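Local coordinates for protein LRIM1 (Anopheles gambiae, PDB 3O53) that pairs with the leucine-rich repeat protein APL1C in a heterodimeric complex that regulates complement-like immunity in the mosquito, seen here as its leucine-rich repeat domain, at residues 151-157 / 175-181; 133-137 / 159-164; 279-283 / 292-296. All coordinates share one frame. Residues are numbered along the deposited sequence.

Contact 1: 151-157 / 175-181; sequences LKLNEID and NLQYNFI
Apolar side chains turned into the solenoid interior form the centre: L151 CB meets L176 CD2 at 3.9 Å, I156 CD1 meets L176 CD2 at 4.0 Å, and I156 CG2 meets I181 CG1 at 4.0 Å, with V159 of strand 158-160 packed against L176 and I181. Nearer the surface L153 CD2 touches Y178 CB (3.6 Å). Both segments follow the same backbone path (K152 CA to L176 CA 4.8 Å, D157 CA to I181 CA 4.3 Å), and each turns through a positive phi, at L153 (57°) and Y178 (61°). Backbone hydrogen bonds join the coils: L151 N to N175 O (2.8 Å), L153 N to Q177 O (3.1 Å) and F180 N to I156 O (2.9 Å). Between them lies N179, chi1 m, its ND2 donating to L151 O (3.0 Å) and L176 O (3.0 Å); its OD1, less surely placed, accepts from I156 N (2.9 Å). N154 repeats the pattern one coil back, its ND2 donating to L151 O (3.1 Å) and to L127 O. Outermost, a water links D157 OD1 (2.5 Å) to F180 O (2.7 Å). This is the asparagine ladder of leucine-rich repeats: buried amides satisfy backbone groups that the turns would otherwise leave without partners.

Contact 2: 133-137 / 159-164; sequences TMLRD and VNFAEL
Two short 3-10 turns of consecutive repeats pack side by side on the convex side of the solenoid, a contact made by side chains and one water, with no direct hydrogen bond between the segments. Residues 135-137 form one turn, closed by D137 N to M134 O (2.9 Å); residues 161-163 begin the other, after strand 158-160, with E163 N bonded to N160 O (2.9 Å) and L164 N to F161 O (2.8 Å). An Asx turn opens the second, N160 OD1 accepting from A162 N (3.1 Å). The closest CA atoms, of L135 and E163, stand 7.0 Å apart, and both CA-to-CB bonds point across the gap. L135 (chi1 m, chi2 t) puts CD1 4.2 Å from V159 CG1 and 4.1 Å from L164 CG, while its CB lies 3.4 Å from E163 OE1. E163, also m and t, brings its OE2 to 3.5 Å from R136 NE: a salt bridge of charge alone, because the oxygen lies well out of the guanidinium plane. The water accepts from R136 N (3.1 Å) and R136 NE (2.9 Å) and donates to E163 OE1 (2.6 Å). Thus leucine packing joins the repeats inside, and solvent supplies the directed polar link outside.

Contact 3: 279-283 / 292-296; sequences NEEEC and GAYCC
E281 uses its backbone N as a donor and its carboxylate as an acceptor. The N donates to A293 O (3.0 Å, nearly straight at 172°), and the side chain, chi1 p and chi2 t, reaches over so that OE2 accepts from C295 N at 2.9 Å; OE1 accepts from G246 N, and the carbonyl O from H290 NE2. One carboxylate thereby holds strand 294-296 and the loop beyond strand 241-243 together. From E280 on the segment is extended; it passes closest at E280, whose CA is 4.1 Å from A293 CA, with E281 CA 5.9 Å from Y294 CA and C283 CA 5.8 Å from C295 CA. G292, at phi 63° and psi -140°, makes the turn into A293; its O accepts from a water (2.7 Å) that also donates to E280 OE1 (2.7 Å). Beyond E281 the segments are joined covalently: C283 SG and C295 SG, both chi1 m, lie 2.0 Å apart with chi3 at -105°. C296 points away to its own disulfide with C251, and Y294 turns between helices 251-259 and 262-276, its OH bonded to L244 N. Two disulfides lace helices and hairpin together, as in the cysteine-rich C-terminal caps of extracellular leucine-rich repeat domains.

How the contacts relate
Along the chain, 133-137 comes first, then 151-157, 159-164 and 175-181, so contacts 1 and 2 cross: contact 2 closes the span from 133 to 164, contact 1 that from 151 to 181, and each links one repeat to the next. Their centres are 11 Å apart and they share the solenoid interior, where L135 CD2 meets L151 CD1 (3.6 Å) and V159 CG2 meets I181 CD1 (3.6 Å). Contact 1 joins the turns that leave the main sheet, contact 2 the 3-10 turns on the convex side. Contact 3 follows in series, closing a short loop around strand 289-291 in the C-terminal cap; its centre lies about 25 Å from that of contact 1 and 32 Å from that of contact 2, touching neither.

Contact 1: 151-157 / 175-181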
# COMPACT_ATOMS: atom_id res chain seq x y z
N LEU A 151 0.22 0.39 -1.36
CA LEU A 151 -0.58 0.16 -2.57
C LEU A 151 -1.13 1.47 -3.13
O LEU A 151 -2.12 1.46 -3.84
CB LEU A 151 -1.73 -0.81 -2.27
CG LEU A 151 -1.32 -2.28 -2.14
CD1 LEU A 151 -2.35 -3.09 -1.36
CD2 LEU A 151 -1.09 -2.89 -3.52
N LYS A 152 -0.48 2.58 -2.83
CA LYS A 152 -0.95 3.87 -3.32
C LYS A 152 -0.91 3.95 -4.84
O LYS A 152 -0.13 3.25 -5.49
CB LYS A 152 -0.13 5.02 -2.71
CG LYS A 152 1.27 5.21 -3.30
CD LYS A 152 1.84 6.56 -2.82
CE LYS A 152 3.30 6.75 -3.19
NZ LYS A 152 4.19 5.92 -2.33
N LEU A 153 -1.73 4.84 -5.40
CA LEU A 153 -1.78 5.06 -6.85
C LEU A 153 -2.08 3.77 -7.61
O LEU A 153 -1.53 3.52 -8.67
CB LEU A 153 -0.47 5.66 -7.38
CG LEU A 153 -0.14 7.09 -6.92
CD1 LEU A 153 1.23 7.53 -7.42
CD2 LEU A 153 -1.22 8.08 -7.39
N ASN A 154 -2.96 2.95 -7.07
CA ASN A 154 -3.45 1.82 -7.84
C ASN A 154 -4.92 2.05 -8.19
O ASN A 154 -5.39 3.18 -8.17
CB ASN A 154 -3.19 0.50 -7.10
CG ASN A 154 -1.77 -0.00 -7.33
OD1 ASN A 154 -1.46 -0.57 -8.37
ND2 ASN A 154 -0.90 0.22 -6.35
N GLU A 155 -5.63 1.00 -8.55
CA GLU A 155 -7.00 1.16 -9.00
C GLU A 155 -7.97 0.34 -8.14
O GLU A 155 -8.97 -0.17 -8.64
CB GLU A 155 -7.11 0.73 -10.46
CG GLU A 155 -6.34 1.65 -11.40
CD GLU A 155 -6.20 1.07 -12.79
OE1 GLU A 155 -6.91 0.09 -13.10
OE2 GLU A 155 -5.38 1.60 -13.57
N ILE A 156 -7.67 0.23 -6.86
CA ILE A 156 -8.50 -0.57 -5.97
C ILE A 156 -9.88 0.07 -5.73
O ILE A 156 -10.00 1.27 -5.51
CB ILE A 156 -7.74 -0.85 -4.65
CG1 ILE A 156 -6.48 -1.67 -4.96
CG2 ILE A 156 -8.64 -1.60 -3.65
CD1 ILE A 156 -5.44 -1.63 -3.85
N ASP A 157 -10.93 -0.74 -5.81
CA ASP A 157 -12.30 -0.24 -5.75
C ASP A 157 -12.92 -0.47 -4.38
O ASP A 157 -13.79 0.29 -3.95
CB ASP A 157 -13.14 -0.96 -6.83
CG ASP A 157 -14.36 -0.16 -7.23
OD1 ASP A 157 -14.21 1.03 -7.57
OD2 ASP A 157 -15.47 -0.73 -7.20
N ASN A 175 -0.78 1.74 3.22
CA ASN A 175 -1.02 2.92 2.40
C ASN A 175 -1.93 2.55 1.24
O ASN A 175 -1.56 1.73 0.41
CB ASN A 175 0.30 3.48 1.84
CG ASN A 175 0.17 4.92 1.34
OD1 ASN A 175 -0.92 5.42 1.02
ND2 ASN A 175 1.33 5.59 1.26
N LEU A 176 -3.10 3.15 1.19
CA LEU A 176 -4.07 2.84 0.15
C LEU A 176 -4.54 4.15 -0.47
O LEU A 176 -5.59 4.20 -1.10
CB LEU A 176 -5.27 2.08 0.75
CG LEU A 176 -5.00 0.62 1.11
CD1 LEU A 176 -6.04 0.11 2.10
CD2 LEU A 176 -4.98 -0.24 -0.15
N GLN A 177 -3.75 5.20 -0.29
CA GLN A 177 -4.10 6.53 -0.78
C GLN A 177 -4.13 6.55 -2.31
O GLN A 177 -3.40 5.82 -2.96
CB GLN A 177 -3.11 7.59 -0.24
CG GLN A 177 -1.96 7.86 -1.19
CD GLN A 177 -0.68 8.32 -0.50
OE1 GLN A 177 -0.16 7.64 0.38
NE2 GLN A 177 -0.14 9.45 -0.95
N TYR A 178 -4.99 7.39 -2.87
CA TYR A 178 -5.07 7.56 -4.32
C TYR A 178 -5.45 6.27 -5.04
O TYR A 178 -4.88 5.91 -6.07
CB TYR A 178 -3.76 8.12 -4.87
CG TYR A 178 -3.59 9.59 -4.57
CD1 TYR A 178 -4.49 10.51 -5.09
CD2 TYR A 178 -2.54 10.07 -3.79
CE1 TYR A 178 -4.36 11.86 -4.83
CE2 TYR A 178 -2.40 11.43 -3.53
CZ TYR A 178 -3.32 12.32 -4.06
OH TYR A 178 -3.23 13.67 -3.84
N ASN A 179 -6.42 5.57 -4.49
CA ASN A 179 -7.09 4.52 -5.23
C ASN A 179 -8.50 5.02 -5.49
O ASN A 179 -8.71 6.24 -5.54
CB ASN A 179 -7.06 3.21 -4.43
CG ASN A 179 -5.74 2.48 -4.57
OD1 ASN A 179 -5.54 1.71 -5.50
ND2 ASN A 179 -4.83 2.70 -3.62
N PHE A 180 -9.46 4.13 -5.65
CA PHE A 180 -10.83 4.57 -5.90
C PHE A 180 -11.78 3.85 -4.97
O PHE A 180 -12.91 3.52 -5.34
CB PHE A 180 -11.17 4.34 -7.37
CG PHE A 180 -10.29 5.10 -8.30
CD1 PHE A 180 -10.58 6.42 -8.61
CD2 PHE A 180 -9.13 4.53 -8.81
CE1 PHE A 180 -9.74 7.16 -9.43
CE2 PHE A 180 -8.29 5.27 -9.63
CZ PHE A 180 -8.59 6.58 -9.94
N ILE A 181 -11.32 3.64 -3.74
CA ILE A 181 -12.05 2.83 -2.77
C ILE A 181 -13.35 3.50 -2.36
O ILE A 181 -13.35 4.59 -1.80
CB ILE A 181 -11.17 2.56 -1.52
CG1 ILE A 181 -9.96 1.70 -1.92
CG2 ILE A 181 -11.97 1.88 -0.42
CD1 ILE A 181 -8.77 1.85 -0.99
O HOH W 1 -14.84 3.45 -7.21

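Contact 2: 133-137 / 159-164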
# COMPACT_ATOMS: atom_id res chain seq x y z
N THR A 133 -6.26 -3.91 -8.82
CA THR A 133 -7.66 -3.49 -8.67
C THR A 133 -8.35 -4.12 -7.46
O THR A 133 -9.45 -3.73 -7.12
CB THR A 133 -8.45 -3.84 -9.94
OG1 THR A 133 -8.54 -5.26 -10.07
CG2 THR A 133 -7.76 -3.27 -11.17
N MET A 134 -7.71 -5.08 -6.81
CA MET A 134 -8.28 -5.68 -5.61
C MET A 134 -7.18 -6.33 -4.77
O MET A 134 -6.14 -6.73 -5.30
CB MET A 134 -9.37 -6.72 -5.99
CG MET A 134 -8.92 -7.91 -6.82
SD MET A 134 -10.23 -9.15 -7.12
CE MET A 134 -11.57 -8.13 -7.69
N LEU A 135 -7.40 -6.42 -3.46
CA LEU A 135 -6.40 -7.01 -2.58
C LEU A 135 -6.11 -8.46 -2.95
O LEU A 135 -4.99 -8.92 -2.78
CB LEU A 135 -6.83 -6.89 -1.11
CG LEU A 135 -6.78 -5.47 -0.53
CD1 LEU A 135 -7.12 -5.46 0.97
CD2 LEU A 135 -5.42 -4.82 -0.79
N ARG A 136 -7.10 -9.18 -3.50
CA ARG A 136 -6.86 -10.56 -3.95
C ARG A 136 -6.03 -10.68 -5.25
O ARG A 136 -5.74 -11.79 -5.69
CB ARG A 136 -8.18 -11.32 -4.09
CG ARG A 136 -8.82 -11.66 -2.76
CD ARG A 136 -10.23 -12.19 -2.97
NE ARG A 136 -11.09 -11.19 -3.58
CZ ARG A 136 -12.22 -11.45 -4.23
NH1 ARG A 136 -12.64 -12.71 -4.40
NH2 ARG A 136 -12.92 -10.45 -4.74
N ASP A 137 -5.66 -9.57 -5.88
CA ASP A 137 -4.61 -9.60 -6.90
C ASP A 137 -3.28 -10.07 -6.28
O ASP A 137 -2.40 -10.60 -6.97
CB ASP A 137 -4.43 -8.22 -7.52
CG ASP A 137 -5.57 -7.86 -8.45
OD1 ASP A 137 -6.39 -8.74 -8.76
OD2 ASP A 137 -5.64 -6.70 -8.88
N VAL A 159 -12.14 -2.42 -0.20
CA VAL A 159 -11.22 -3.03 0.74
C VAL A 159 -11.98 -3.87 1.76
O VAL A 159 -12.96 -3.40 2.35
CB VAL A 159 -10.40 -1.96 1.51
CG1 VAL A 159 -9.65 -2.60 2.69
CG2 VAL A 159 -9.43 -1.27 0.55
N ASN A 160 -11.52 -5.09 1.98
CA ASN A 160 -12.05 -5.96 3.01
C ASN A 160 -10.89 -6.35 3.92
O ASN A 160 -10.02 -7.12 3.51
CB ASN A 160 -12.70 -7.20 2.38
CG ASN A 160 -13.28 -8.17 3.42
OD1 ASN A 160 -13.08 -8.02 4.62
ND2 ASN A 160 -13.99 -9.18 2.93
N PHE A 161 -10.87 -5.81 5.13
CA PHE A 161 -9.74 -6.00 6.02
C PHE A 161 -9.46 -7.46 6.30
O PHE A 161 -8.32 -7.84 6.51
CB PHE A 161 -9.96 -5.26 7.35
CG PHE A 161 -9.78 -3.77 7.26
CD1 PHE A 161 -8.68 -3.23 6.60
CD2 PHE A 161 -10.70 -2.91 7.83
CE1 PHE A 161 -8.50 -1.85 6.51
CE2 PHE A 161 -10.54 -1.52 7.76
CZ PHE A 161 -9.43 -0.99 7.10
N ALA A 162 -10.51 -8.28 6.31
CA ALA A 162 -10.35 -9.71 6.52
C ALA A 162 -9.34 -10.32 5.55
O ALA A 162 -8.68 -11.32 5.87
CB ALA A 162 -11.71 -10.41 6.39
N GLU A 163 -9.22 -9.75 4.36
CA GLU A 163 -8.28 -10.29 3.37
C GLU A 163 -6.82 -10.09 3.78
O GLU A 163 -5.92 -10.69 3.20
CB GLU A 163 -8.56 -9.71 1.98
CG GLU A 163 -9.83 -10.31 1.36
CD GLU A 163 -10.28 -9.63 0.07
OE1 GLU A 163 -9.50 -8.83 -0.50
OE2 GLU A 163 -11.41 -9.91 -0.38
N LEU A 164 -6.60 -9.28 4.81
CA LEU A 164 -5.27 -9.05 5.36
C LEU A 164 -5.13 -9.69 6.75
O LEU A 164 -4.18 -9.40 7.48
CB LEU A 164 -5.01 -7.54 5.47
CG LEU A 164 -4.86 -6.78 4.15
CD1 LEU A 164 -4.59 -5.28 4.38
CD2 LEU A 164 -3.74 -7.41 3.32
O HOH W 2 -10.04 -8.51 -3.02

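Contact 3: 279-283 / 292-296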
# COMPACT_ATOMS: atom_id res chain seq x y z
N ASN A 279 -6.62 26.63 12.40
CA ASN A 279 -7.28 25.75 13.36
C ASN A 279 -8.55 25.09 12.82
O ASN A 279 -9.14 24.25 13.50
CB ASN A 279 -7.59 26.50 14.65
CG ASN A 279 -6.34 26.90 15.41
OD1 ASN A 279 -6.05 28.09 15.56
ND2 ASN A 279 -5.59 25.92 15.89
N GLU A 280 -8.98 25.47 11.63
CA GLU A 280 -10.11 24.82 10.97
C GLU A 280 -9.86 24.80 9.47
O GLU A 280 -9.12 25.63 8.96
CB GLU A 280 -11.44 25.53 11.29
CG GLU A 280 -11.65 26.87 10.58
CD GLU A 280 -12.90 27.61 11.06
OE1 GLU A 280 -13.57 27.14 12.02
OE2 GLU A 280 -13.21 28.67 10.47
N GLU A 281 -10.44 23.82 8.78
CA GLU A 281 -10.25 23.73 7.34
C GLU A 281 -11.12 24.78 6.67
O GLU A 281 -12.15 25.16 7.19
CB GLU A 281 -10.63 22.33 6.83
CG GLU A 281 -12.08 21.94 7.05
CD GLU A 281 -12.48 20.66 6.30
OE1 GLU A 281 -11.82 20.29 5.31
OE2 GLU A 281 -13.46 20.03 6.72
N GLU A 282 -10.69 25.23 5.50
CA GLU A 282 -11.49 26.16 4.72
C GLU A 282 -12.59 25.39 3.99
O GLU A 282 -12.32 24.38 3.34
CB GLU A 282 -10.60 26.88 3.70
CG GLU A 282 -11.32 27.95 2.91
CD GLU A 282 -11.47 29.24 3.69
OE1 GLU A 282 -11.27 29.22 4.92
OE2 GLU A 282 -11.80 30.28 3.07
N CYS A 283 -13.83 25.86 4.11
CA CYS A 283 -14.95 25.22 3.43
C CYS A 283 -15.09 25.79 2.03
O CYS A 283 -14.70 26.92 1.77
CB CYS A 283 -16.25 25.45 4.20
SG CYS A 283 -16.16 25.02 5.92
N GLY A 292 -15.96 21.49 15.34
CA GLY A 292 -14.54 21.39 15.55
C GLY A 292 -13.85 21.85 14.29
O GLY A 292 -14.31 22.78 13.61
N ALA A 293 -12.79 21.17 13.92
CA ALA A 293 -11.96 21.61 12.82
C ALA A 293 -12.60 21.37 11.44
O ALA A 293 -12.15 21.94 10.45
CB ALA A 293 -10.60 20.95 12.89
N TYR A 294 -13.63 20.54 11.36
CA TYR A 294 -14.14 20.16 10.04
C TYR A 294 -15.42 20.88 9.61
O TYR A 294 -16.30 21.14 10.42
CB TYR A 294 -14.33 18.65 9.99
CG TYR A 294 -13.06 17.89 10.26
CD1 TYR A 294 -11.90 18.12 9.52
CD2 TYR A 294 -13.02 16.92 11.25
CE1 TYR A 294 -10.73 17.40 9.78
CE2 TYR A 294 -11.88 16.20 11.51
CZ TYR A 294 -10.74 16.44 10.78
OH TYR A 294 -9.63 15.69 11.07
N CYS A 295 -15.50 21.20 8.33
CA CYS A 295 -16.70 21.76 7.75
C CYS A 295 -17.82 20.75 7.90
O CYS A 295 -17.57 19.55 7.94
CB CYS A 295 -16.50 22.07 6.26
SG CYS A 295 -15.15 23.25 5.94
N CYS A 296 -19.05 21.22 7.97
CA CYS A 296 -20.17 20.31 8.01
C CYS A 296 -21.46 21.02 7.60
O CYS A 296 -21.54 22.24 7.66
CB CYS A 296 -20.31 19.69 9.39
SG CYS A 296 -20.66 20.86 10.71
O HOH W 3 -13.79 25.38 14.00